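DNA repair and telomere maintenance protein nbs1 (Schizosaccharomyces pombe, PDB 3HUF) serves in the MRN complex as an adaptor in double-strand break repair and telomere maintenance, its FHA and tandem BRCT domains, modelled here, binding phosphorylated proteins such as Ctp1. Local coordinates at residues 220-225 with 296-301; 168-173 with 245-250; 214-219 with 300-305; 241-246 with 292-297. One frame throughout, in Å; residues are numbered along the deposited sequence.

Contact 1. Residues 220-225 with 296-301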
# COMPACT_ATOMS: atom_id res chain seq x y z
N GLU A 220 7.78 -16.86 4.08
CA GLU A 220 7.28 -18.19 4.45
C GLU A 220 8.24 -19.03 5.29
O GLU A 220 7.80 -19.76 6.18
CB GLU A 220 6.84 -18.96 3.21
N ASP A 221 9.54 -18.94 5.03
CA ASP A 221 10.50 -19.71 5.83
C ASP A 221 10.79 -19.07 7.20
O ASP A 221 11.18 -19.76 8.15
CB ASP A 221 11.78 -20.09 5.06
CG ASP A 221 12.28 -19.00 4.13
OD1 ASP A 221 12.49 -17.86 4.62
OD2 ASP A 221 12.50 -19.28 2.93
N CYS A 222 10.56 -17.76 7.30
CA CYS A 222 10.72 -17.03 8.56
C CYS A 222 9.55 -17.24 9.51
O CYS A 222 9.74 -17.34 10.73
CB CYS A 222 10.87 -15.53 8.28
SG CYS A 222 12.54 -14.93 8.40
N ILE A 223 8.36 -17.30 8.93
CA ILE A 223 7.10 -17.40 9.68
C ILE A 223 7.00 -18.73 10.42
O ILE A 223 7.18 -19.80 9.83
CB ILE A 223 5.88 -17.13 8.76
CG1 ILE A 223 5.71 -15.62 8.56
CG2 ILE A 223 4.59 -17.73 9.33
CD1 ILE A 223 5.10 -15.23 7.23
N ASN A 224 6.75 -18.64 11.73
CA ASN A 224 6.71 -19.78 12.66
C ASN A 224 8.01 -20.59 12.83
O ASN A 224 7.96 -21.78 13.15
CB ASN A 224 5.53 -20.71 12.38
CG ASN A 224 4.30 -20.36 13.21
OD1 ASN A 224 3.70 -19.30 13.02
ND2 ASN A 224 3.93 -21.25 14.12
N SER A 225 9.16 -19.94 12.65
CA SER A 225 10.44 -20.63 12.84
C SER A 225 10.80 -20.86 14.32
O SER A 225 11.63 -21.71 14.64
CB SER A 225 11.59 -19.93 12.08
OG SER A 225 11.66 -18.54 12.37
N GLN A 296 18.85 -8.75 17.35
CA GLN A 296 19.65 -9.94 17.63
C GLN A 296 18.90 -11.22 17.26
O GLN A 296 19.50 -12.18 16.79
CB GLN A 296 20.06 -9.96 19.10
CG GLN A 296 21.19 -9.00 19.45
CD GLN A 296 21.34 -8.77 20.96
OE1 GLN A 296 20.36 -8.47 21.65
NE2 GLN A 296 22.56 -8.91 21.47
N LEU A 297 17.59 -11.20 17.48
CA LEU A 297 16.71 -12.33 17.17
C LEU A 297 16.60 -12.59 15.66
O LEU A 297 16.50 -13.74 15.24
CB LEU A 297 15.31 -12.07 17.74
CG LEU A 297 14.59 -13.09 18.63
CD1 LEU A 297 13.10 -12.82 18.57
CD2 LEU A 297 14.89 -14.52 18.24
N TRP A 298 16.61 -11.52 14.87
CA TRP A 298 16.58 -11.60 13.41
C TRP A 298 17.84 -12.27 12.86
O TRP A 298 17.77 -13.08 11.93
CB TRP A 298 16.42 -10.20 12.81
CG TRP A 298 16.21 -10.14 11.32
CD1 TRP A 298 17.15 -9.81 10.38
CD2 TRP A 298 14.99 -10.39 10.59
NE1 TRP A 298 16.60 -9.84 9.12
CE2 TRP A 298 15.27 -10.19 9.22
CE3 TRP A 298 13.69 -10.75 10.97
CZ2 TRP A 298 14.31 -10.35 8.22
CZ3 TRP A 298 12.72 -10.91 9.97
CH2 TRP A 298 13.04 -10.71 8.61
N LYS A 299 18.99 -11.95 13.45
CA LYS A 299 20.26 -12.57 13.07
C LYS A 299 20.22 -14.09 13.17
O LYS A 299 20.76 -14.79 12.32
CB LYS A 299 21.42 -12.00 13.90
CG LYS A 299 21.61 -10.51 13.71
CD LYS A 299 22.91 -10.00 14.28
CE LYS A 299 23.14 -8.56 13.87
NZ LYS A 299 24.58 -8.19 13.82
N ILE A 300 19.56 -14.59 14.21
CA ILE A 300 19.39 -16.02 14.44
C ILE A 300 18.30 -16.59 13.54
O ILE A 300 18.39 -17.72 13.06
CB ILE A 300 19.06 -16.33 15.93
CG1 ILE A 300 20.00 -15.56 16.87
CG2 ILE A 300 19.14 -17.83 16.21
CD1 ILE A 300 19.54 -15.53 18.34
N ILE A 301 17.26 -15.79 13.30
CA ILE A 301 16.08 -16.22 12.57
C ILE A 301 16.39 -16.51 11.10
O ILE A 301 15.68 -17.28 10.43
CB ILE A 301 14.93 -15.20 12.75
CG1 ILE A 301 13.72 -15.88 13.36
CG2 ILE A 301 14.61 -14.42 11.48
CD1 ILE A 301 13.33 -15.24 14.64
O HOH W 1 13.66 -18.71 8.52
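Cys222 and Ser225, the two ends of a type II beta turn, both meet Ile301 on helix 294-302, so the segment that runs on to strand 230-234 is laid against a helix of the second BRCT repeat. The apolar part centres on Cys222. Its SG lies 3.7 Å from Ile301 CG2 and also makes a sulfur-aromatic contact with Trp298, 4.8 Å from the centroid of the six-membered ring and 34° off its normal, an oblique approach. Ile301 CG2 lies over one face of the same indole, offset toward the rim, so sulfur and methyl pack together on the same side of the indole plane.

The polar part is internal to the turn. With chi1 at 51°, Ser225 OG sits between its own N and carbonyl carbon and bonds to Cys222 O at 2.8 Å; Ser225 N reaches that oxygen from the same face of the carbonyl plane. The same OG abuts Ile301 CG1 at 3.5 Å. With an alanine here, the turn is likely to be left with the longer N-H bond alone and a small gap beside Ile301. One water links the backbones, donating to Ile301 O at 3.1 Å and, more weakly, to Asp221 O.

Contact 2. Residues 168-173 with 245-250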
# COMPACT_ATOMS: atom_id res chain seq x y z
N ALA A 168 7.80 -5.49 8.06
CA ALA A 168 7.19 -5.42 6.75
C ALA A 168 7.39 -6.72 5.97
O ALA A 168 6.45 -7.24 5.37
CB ALA A 168 7.73 -4.26 5.96
N PHE A 169 8.62 -7.24 5.98
CA PHE A 169 8.92 -8.51 5.33
C PHE A 169 8.01 -9.64 5.82
O PHE A 169 7.47 -10.42 5.02
CB PHE A 169 10.38 -8.88 5.61
CG PHE A 169 10.86 -10.05 4.83
CD1 PHE A 169 11.14 -9.92 3.48
CD2 PHE A 169 11.05 -11.28 5.45
CE1 PHE A 169 11.60 -11.00 2.75
CE2 PHE A 169 11.51 -12.36 4.72
CZ PHE A 169 11.78 -12.22 3.37
N LEU A 170 7.86 -9.73 7.14
CA LEU A 170 7.11 -10.81 7.76
C LEU A 170 5.60 -10.74 7.52
O LEU A 170 4.97 -11.77 7.32
CB LEU A 170 7.41 -10.88 9.25
CG LEU A 170 8.75 -11.53 9.57
CD1 LEU A 170 9.14 -11.23 10.99
CD2 LEU A 170 8.66 -13.03 9.35
N LYS A 171 5.03 -9.53 7.54
CA LYS A 171 3.59 -9.41 7.25
C LYS A 171 3.27 -9.36 5.74
O LYS A 171 2.17 -9.00 5.33
CB LYS A 171 2.90 -8.28 8.07
CG LYS A 171 3.65 -6.97 8.21
CD LYS A 171 2.75 -5.88 8.82
CE LYS A 171 3.25 -4.46 8.47
NZ LYS A 171 2.16 -3.43 8.60
N LYS A 172 4.26 -9.74 4.93
CA LYS A 172 4.13 -9.91 3.48
C LYS A 172 3.89 -8.62 2.69
O LYS A 172 3.31 -8.63 1.61
CB LYS A 172 3.12 -11.02 3.13
CG LYS A 172 3.61 -12.40 3.56
CD LYS A 172 2.47 -13.38 3.76
CE LYS A 172 3.00 -14.78 4.00
NZ LYS A 172 1.91 -15.80 3.96
N THR A 173 4.36 -7.52 3.26
CA THR A 173 4.34 -6.23 2.59
C THR A 173 5.42 -6.27 1.50
O THR A 173 6.41 -6.98 1.64
CB THR A 173 4.62 -5.13 3.60
OG1 THR A 173 3.68 -5.25 4.67
CG2 THR A 173 4.48 -3.75 2.98
N GLU A 245 4.56 -12.95 17.40
CA GLU A 245 3.55 -13.94 16.98
C GLU A 245 3.92 -14.59 15.65
O GLU A 245 3.94 -15.81 15.55
CB GLU A 245 2.20 -13.27 16.81
CG GLU A 245 1.18 -13.63 17.85
CD GLU A 245 -0.21 -13.12 17.49
OE1 GLU A 245 -1.16 -13.51 18.20
OE2 GLU A 245 -0.35 -12.34 16.51
N LEU A 246 4.21 -13.75 14.65
CA LEU A 246 4.59 -14.23 13.32
C LEU A 246 5.81 -15.16 13.31
O LEU A 246 5.96 -15.96 12.39
CB LEU A 246 4.81 -13.06 12.35
CG LEU A 246 3.54 -12.26 11.99
CD1 LEU A 246 3.85 -11.13 11.01
CD2 LEU A 246 2.43 -13.17 11.46
N LEU A 247 6.65 -15.06 14.35
CA LEU A 247 7.79 -15.96 14.52
C LEU A 247 7.37 -17.24 15.24
O LEU A 247 8.18 -18.14 15.44
CB LEU A 247 8.93 -15.26 15.27
CG LEU A 247 9.46 -13.96 14.65
CD1 LEU A 247 10.51 -13.30 15.53
CD2 LEU A 247 10.00 -14.18 13.23
N GLY A 248 6.10 -17.32 15.64
CA GLY A 248 5.56 -18.49 16.31
C GLY A 248 5.83 -18.53 17.81
O GLY A 248 5.68 -19.57 18.45
N LEU A 249 6.23 -17.39 18.37
CA LEU A 249 6.53 -17.30 19.80
C LEU A 249 5.26 -17.18 20.66
O LEU A 249 4.20 -16.74 20.18
CB LEU A 249 7.44 -16.11 20.08
CG LEU A 249 8.92 -16.17 19.68
CD1 LEU A 249 9.49 -14.78 19.67
CD2 LEU A 249 9.71 -17.07 20.64
N ARG A 250 5.40 -17.57 21.92
CA ARG A 250 4.38 -17.35 22.94
C ARG A 250 4.83 -16.15 23.76
O ARG A 250 5.94 -16.12 24.26
CB ARG A 250 4.26 -18.61 23.80
CG ARG A 250 3.46 -18.50 25.09
CD ARG A 250 3.16 -19.92 25.58
NE ARG A 250 3.01 -20.03 27.03
CZ ARG A 250 2.74 -21.18 27.65
NH1 ARG A 250 2.59 -22.29 26.95
NH2 ARG A 250 2.63 -21.23 28.98
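Leu170, Leu246 and Leu247 all place CG anti to the carbonyl carbon and beside the backbone N (chi1 -77°, -67° and -56°). In Leu170 and Leu246 the second torsion extends CD1, the methyl that does the touching, whereas Leu247 touches with its other methyl, CD2. Leu170 CD1 meets Leu247 CD2 at 3.8 Å, the two side chains crossing at about a right angle. Leu246 has a different target: its CD1 rests on the last helical residue, 4.0 Å from Leu170 CB and 3.9 Å from Leu170 O, and reaches the base of Lys171, whose chain then leads off to a salt bridge with Asp144.

The contact joins the two BRCT repeats, helix 163-170 belonging to the first and helix 238-246 to the second, the inter-repeat helical packing known from tandem BRCT proteins. Cys222 and Trp298 border Leu170 as well. Both helices stop at this junction in Schellman motifs. In the first, Lys172 has positive phi, and Thr173 N returns to Ala168 O at 3.0 Å while Lys172 N returns to Phe169 O at 3.3 Å. In the second, Gly248 takes the positive phi; its N bonds to Glu245 O, and Leu249 N probably returns to Leu244 O. No hydrogen bond crosses between the segments, whose nearest backbones, at Leu170 and Leu246, have CA atoms 7.0 Å apart.

Contact 3. Residues 214-219 with 300-305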
# COMPACT_ATOMS: atom_id res chain seq x y z
N GLN A 214 20.62 -9.87 4.79
CA GLN A 214 19.72 -9.32 5.78
C GLN A 214 18.33 -9.94 5.61
O GLN A 214 17.44 -9.73 6.43
CB GLN A 214 19.66 -7.79 5.65
CG GLN A 214 20.98 -7.08 5.99
CD GLN A 214 21.36 -7.23 7.46
OE1 GLN A 214 20.59 -6.87 8.35
NE2 GLN A 214 22.55 -7.77 7.71
N PHE A 215 18.17 -10.71 4.53
CA PHE A 215 16.90 -11.38 4.22
C PHE A 215 17.11 -12.86 3.97
O PHE A 215 18.15 -13.25 3.43
CB PHE A 215 16.26 -10.78 2.97
CG PHE A 215 15.78 -9.38 3.15
CD1 PHE A 215 16.58 -8.30 2.79
CD2 PHE A 215 14.50 -9.14 3.66
CE1 PHE A 215 16.13 -7.01 2.95
CE2 PHE A 215 14.03 -7.86 3.84
CZ PHE A 215 14.83 -6.79 3.48
N PRO A 216 16.13 -13.70 4.34
CA PRO A 216 16.14 -15.07 3.82
C PRO A 216 15.40 -15.09 2.48
O PRO A 216 15.09 -14.03 1.94
CB PRO A 216 15.39 -15.86 4.89
CG PRO A 216 14.44 -14.87 5.49
CD PRO A 216 15.00 -13.47 5.26
N SER A 217 15.12 -16.28 1.96
CA SER A 217 14.47 -16.42 0.64
C SER A 217 13.05 -15.83 0.57
O SER A 217 12.68 -15.20 -0.43
CB SER A 217 14.46 -17.90 0.22
OG SER A 217 15.76 -18.33 -0.19
N SER A 218 12.28 -16.03 1.63
CA SER A 218 10.86 -15.71 1.60
C SER A 218 10.35 -15.39 3.01
O SER A 218 10.96 -15.79 4.00
CB SER A 218 10.08 -16.90 1.04
OG SER A 218 10.06 -17.97 1.98
N PRO A 219 9.23 -14.66 3.10
CA PRO A 219 8.53 -14.56 4.39
C PRO A 219 8.16 -15.94 4.96
O PRO A 219 8.26 -16.15 6.17
CB PRO A 219 7.27 -13.77 4.03
CG PRO A 219 7.67 -12.96 2.86
CD PRO A 219 8.57 -13.85 2.07
N ILE A 300 19.56 -14.59 14.21
CA ILE A 300 19.39 -16.02 14.44
C ILE A 300 18.30 -16.59 13.54
O ILE A 300 18.39 -17.72 13.06
CB ILE A 300 19.06 -16.33 15.93
CG1 ILE A 300 20.00 -15.56 16.87
CG2 ILE A 300 19.14 -17.83 16.21
CD1 ILE A 300 19.54 -15.53 18.34
N ILE A 301 17.26 -15.79 13.30
CA ILE A 301 16.08 -16.22 12.57
C ILE A 301 16.39 -16.51 11.10
O ILE A 301 15.68 -17.28 10.43
CB ILE A 301 14.93 -15.20 12.75
CG1 ILE A 301 13.72 -15.88 13.36
CG2 ILE A 301 14.61 -14.42 11.48
CD1 ILE A 301 13.33 -15.24 14.64
N ILE A 302 17.48 -15.90 10.63
CA ILE A 302 18.08 -16.17 9.33
C ILE A 302 19.07 -17.33 9.46
O ILE A 302 18.82 -18.40 8.90
CB ILE A 302 18.87 -14.93 8.83
CG1 ILE A 302 17.94 -13.81 8.39
CG2 ILE A 302 19.81 -15.30 7.69
CD1 ILE A 302 18.66 -12.48 8.24
N GLU A 303 20.14 -17.09 10.23
CA GLU A 303 21.40 -17.86 10.19
C GLU A 303 21.31 -19.32 9.74
O GLU A 303 21.40 -19.61 8.55
CB GLU A 303 22.17 -17.73 11.51
N ARG A 304 21.12 -20.22 10.71
CA ARG A 304 21.24 -21.66 10.48
C ARG A 304 20.06 -22.31 9.73
O ARG A 304 19.06 -21.66 9.42
CB ARG A 304 21.54 -22.40 11.78
N ASN A 305 20.20 -23.61 9.46
CA ASN A 305 19.33 -24.33 8.53
C ASN A 305 17.95 -24.70 9.08
O ASN A 305 16.99 -23.94 8.90
CB ASN A 305 20.05 -25.59 7.99
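The peptide group joining Gln214 to Phe215 offers one face to Ile302: CD1 lies 3.5 Å from Gln214 O and 3.7 Å from Gln214 C, almost directly above that carbon, and still within 4.1 Å of Phe215 N. Gln214 O also accepts the indole N-H of Trp298, one turn earlier on the same helix. Phe215 sends its side chain off away from the helix at CB, and the ring meets that of Phe169 with the planes at about 55°.

Ile302 reaches the peptide because CG1 stands anti to the carbonyl carbon (chi1 -72°) and CD1 extends from it (chi2 165°). Lower on the same branch, CG1 passes Pro216 CD at 4.3 Å, a looser approach, while the proline ring goes on to touch Cys222 and Asp221. The contact thus seats the loop between helices 198-209 and 219-222 on the last turn of helix 294-302, since Glu303 already leaves helical angles.

No hydrogen bond joins the two segments themselves. One isoleucine branch on a peptide face and a proline CD supplies only nondirectional van der Waals contact; a directional tie to the helix is provided by the indole N-H of Trp298 on Gln214 O, which probably sets where the peptide sits.

Contact 4. Residues 241-246 with 292-297; sequences HHLLEL and LTIEQL
Leu244 and Leu297 make the closer of two apolar contacts between helix 238-246 and the start of helix 294-302, CD2 to CD1 at 4.1 Å with the side chains crossing at about a right angle. Beside it Leu243 CD2 approaches Ile294 CG2 at 4.3 Å; Leu243 holds CG anti to its N (chi1 172°), which takes the branch out toward the isoleucine. All four residues are buried, though the nearest CA atoms, of Leu244 and Ile294, remain 8.7 Å apart, so the helices meet through side chains, not backbones.

The more exposed flanks are polar and bonded within their own segments. On helix 238-246, His242 ND1 donates to Glu245 OE2 at 3.2 Å with an angle of 170°, the acceptor in the ring plane, while Leu246 CG lies over one face of the imidazole, offset toward the rim. At the start of helix 294-302, Thr293 and Gln296 form a capping box: Gln296 N bonds to Thr293 OG1 at 3.0 Å, and Gln296 OE1 receives both Thr293 N and Thr293 OG1.

Leu244 and Ile294 also both touch Val272 of strand 270-273. Two helices packed together against a four-stranded parallel sheet of order 2-1-3-4 are characteristic of the BRCT fold, here the second repeat.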
# COMPACT_ATOMS: atom_id res chain seq x y z
N HIS A 241 4.33 -7.32 19.33
CA HIS A 241 3.60 -8.55 19.68
C HIS A 241 3.24 -9.35 18.41
O HIS A 241 3.45 -10.56 18.35
CB HIS A 241 2.31 -8.22 20.46
CG HIS A 241 1.45 -9.41 20.76
ND1 HIS A 241 1.48 -10.08 21.96
CD2 HIS A 241 0.52 -10.05 20.00
CE1 HIS A 241 0.62 -11.08 21.93
NE2 HIS A 241 0.02 -11.08 20.76
N HIS A 242 2.72 -8.66 17.41
CA HIS A 242 2.37 -9.34 16.17
C HIS A 242 3.60 -9.85 15.43
O HIS A 242 3.57 -10.94 14.85
CB HIS A 242 1.49 -8.48 15.28
CG HIS A 242 1.03 -9.18 14.03
ND1 HIS A 242 0.46 -10.43 14.06
CD2 HIS A 242 1.05 -8.80 12.73
CE1 HIS A 242 0.15 -10.80 12.83
NE2 HIS A 242 0.51 -9.83 12.00
N LEU A 243 4.67 -9.07 15.45
CA LEU A 243 5.96 -9.48 14.90
C LEU A 243 6.42 -10.80 15.55
O LEU A 243 6.76 -11.75 14.84
CB LEU A 243 6.98 -8.34 15.06
CG LEU A 243 8.49 -8.48 14.76
CD1 LEU A 243 8.79 -9.46 13.69
CD2 LEU A 243 9.05 -7.13 14.38
N LEU A 244 6.40 -10.85 16.88
CA LEU A 244 6.81 -12.06 17.62
C LEU A 244 5.86 -13.24 17.44
O LEU A 244 6.29 -14.38 17.36
CB LEU A 244 7.04 -11.75 19.10
CG LEU A 244 8.03 -10.61 19.38
CD1 LEU A 244 7.95 -10.21 20.84
CD2 LEU A 244 9.46 -10.99 18.98
N GLU A 245 4.56 -12.95 17.40
CA GLU A 245 3.55 -13.94 16.98
C GLU A 245 3.92 -14.59 15.65
O GLU A 245 3.94 -15.81 15.55
CB GLU A 245 2.20 -13.27 16.81
CG GLU A 245 1.18 -13.63 17.85
CD GLU A 245 -0.21 -13.12 17.49
OE1 GLU A 245 -1.16 -13.51 18.20
OE2 GLU A 245 -0.35 -12.34 16.51
N LEU A 246 4.21 -13.75 14.65
CA LEU A 246 4.59 -14.23 13.32
C LEU A 246 5.81 -15.16 13.31
O LEU A 246 5.96 -15.96 12.39
CB LEU A 246 4.81 -13.06 12.35
CG LEU A 246 3.54 -12.26 11.99
CD1 LEU A 246 3.85 -11.13 11.01
CD2 LEU A 246 2.43 -13.17 11.46
N LEU A 292 17.41 -10.41 24.80
CA LEU A 292 17.71 -10.29 23.37
C LEU A 292 16.98 -9.07 22.80
O LEU A 292 15.89 -8.74 23.27
CB LEU A 292 17.21 -11.52 22.62
CG LEU A 292 17.87 -12.88 22.85
CD1 LEU A 292 16.95 -13.99 22.35
CD2 LEU A 292 19.24 -12.95 22.17
N THR A 293 17.57 -8.42 21.80
CA THR A 293 16.84 -7.45 20.98
C THR A 293 16.22 -8.22 19.81
O THR A 293 16.65 -9.33 19.51
CB THR A 293 17.75 -6.30 20.42
OG1 THR A 293 18.79 -6.84 19.60
CG2 THR A 293 18.37 -5.49 21.55
N ILE A 294 15.20 -7.63 19.18
CA ILE A 294 14.62 -8.19 17.95
C ILE A 294 15.70 -8.25 16.85
O ILE A 294 15.78 -9.20 16.08
CB ILE A 294 13.41 -7.39 17.45
CG1 ILE A 294 12.43 -7.12 18.60
CG2 ILE A 294 12.72 -8.14 16.31
CD1 ILE A 294 11.15 -6.40 18.21
N GLU A 295 16.54 -7.21 16.82
CA GLU A 295 17.70 -7.12 15.94
C GLU A 295 18.60 -8.34 16.10
O GLU A 295 19.05 -8.92 15.12
CB GLU A 295 18.47 -5.81 16.21
CG GLU A 295 17.78 -4.52 15.71
CD GLU A 295 16.79 -3.88 16.71
OE1 GLU A 295 16.31 -4.56 17.65
OE2 GLU A 295 16.49 -2.67 16.55
N GLN A 296 18.85 -8.75 17.35
CA GLN A 296 19.65 -9.94 17.63
C GLN A 296 18.90 -11.22 17.26
O GLN A 296 19.50 -12.18 16.79
CB GLN A 296 20.06 -9.96 19.10
CG GLN A 296 21.19 -9.00 19.45
CD GLN A 296 21.34 -8.77 20.96
OE1 GLN A 296 20.36 -8.47 21.65
NE2 GLN A 296 22.56 -8.91 21.47
N LEU A 297 17.59 -11.20 17.48
CA LEU A 297 16.71 -12.33 17.17
C LEU A 297 16.60 -12.59 15.66
O LEU A 297 16.50 -13.74 15.24
CB LEU A 297 15.31 -12.07 17.74
CG LEU A 297 14.59 -13.09 18.63
CD1 LEU A 297 13.10 -12.82 18.57
CD2 LEU A 297 14.89 -14.52 18.24

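How the contacts relate
All four contacts cluster around the junction of the two BRCT repeats. Contacts 1 and 3 have centres about 6 Å apart and set consecutive parts of the chain between helix 198-209 and strand 230-234 on helix 294-302. Contact 4 uses the start of that helix against helix 238-246, whose C-terminal end carries contact 2; their centres are about 8 Å apart. Of the four segment pairs, only contact 2 includes helix 163-170 of the first repeat. Along the chain the order is 168-173, 214-225, 241-250, then 292-305, so contact 2 crosses contacts 1 and 3. Trp298 also touches Met166, Phe169 and Leu170, so helix 163-170 packs on two helices of the second repeat, consistent with a fixed relative orientation of the repeats.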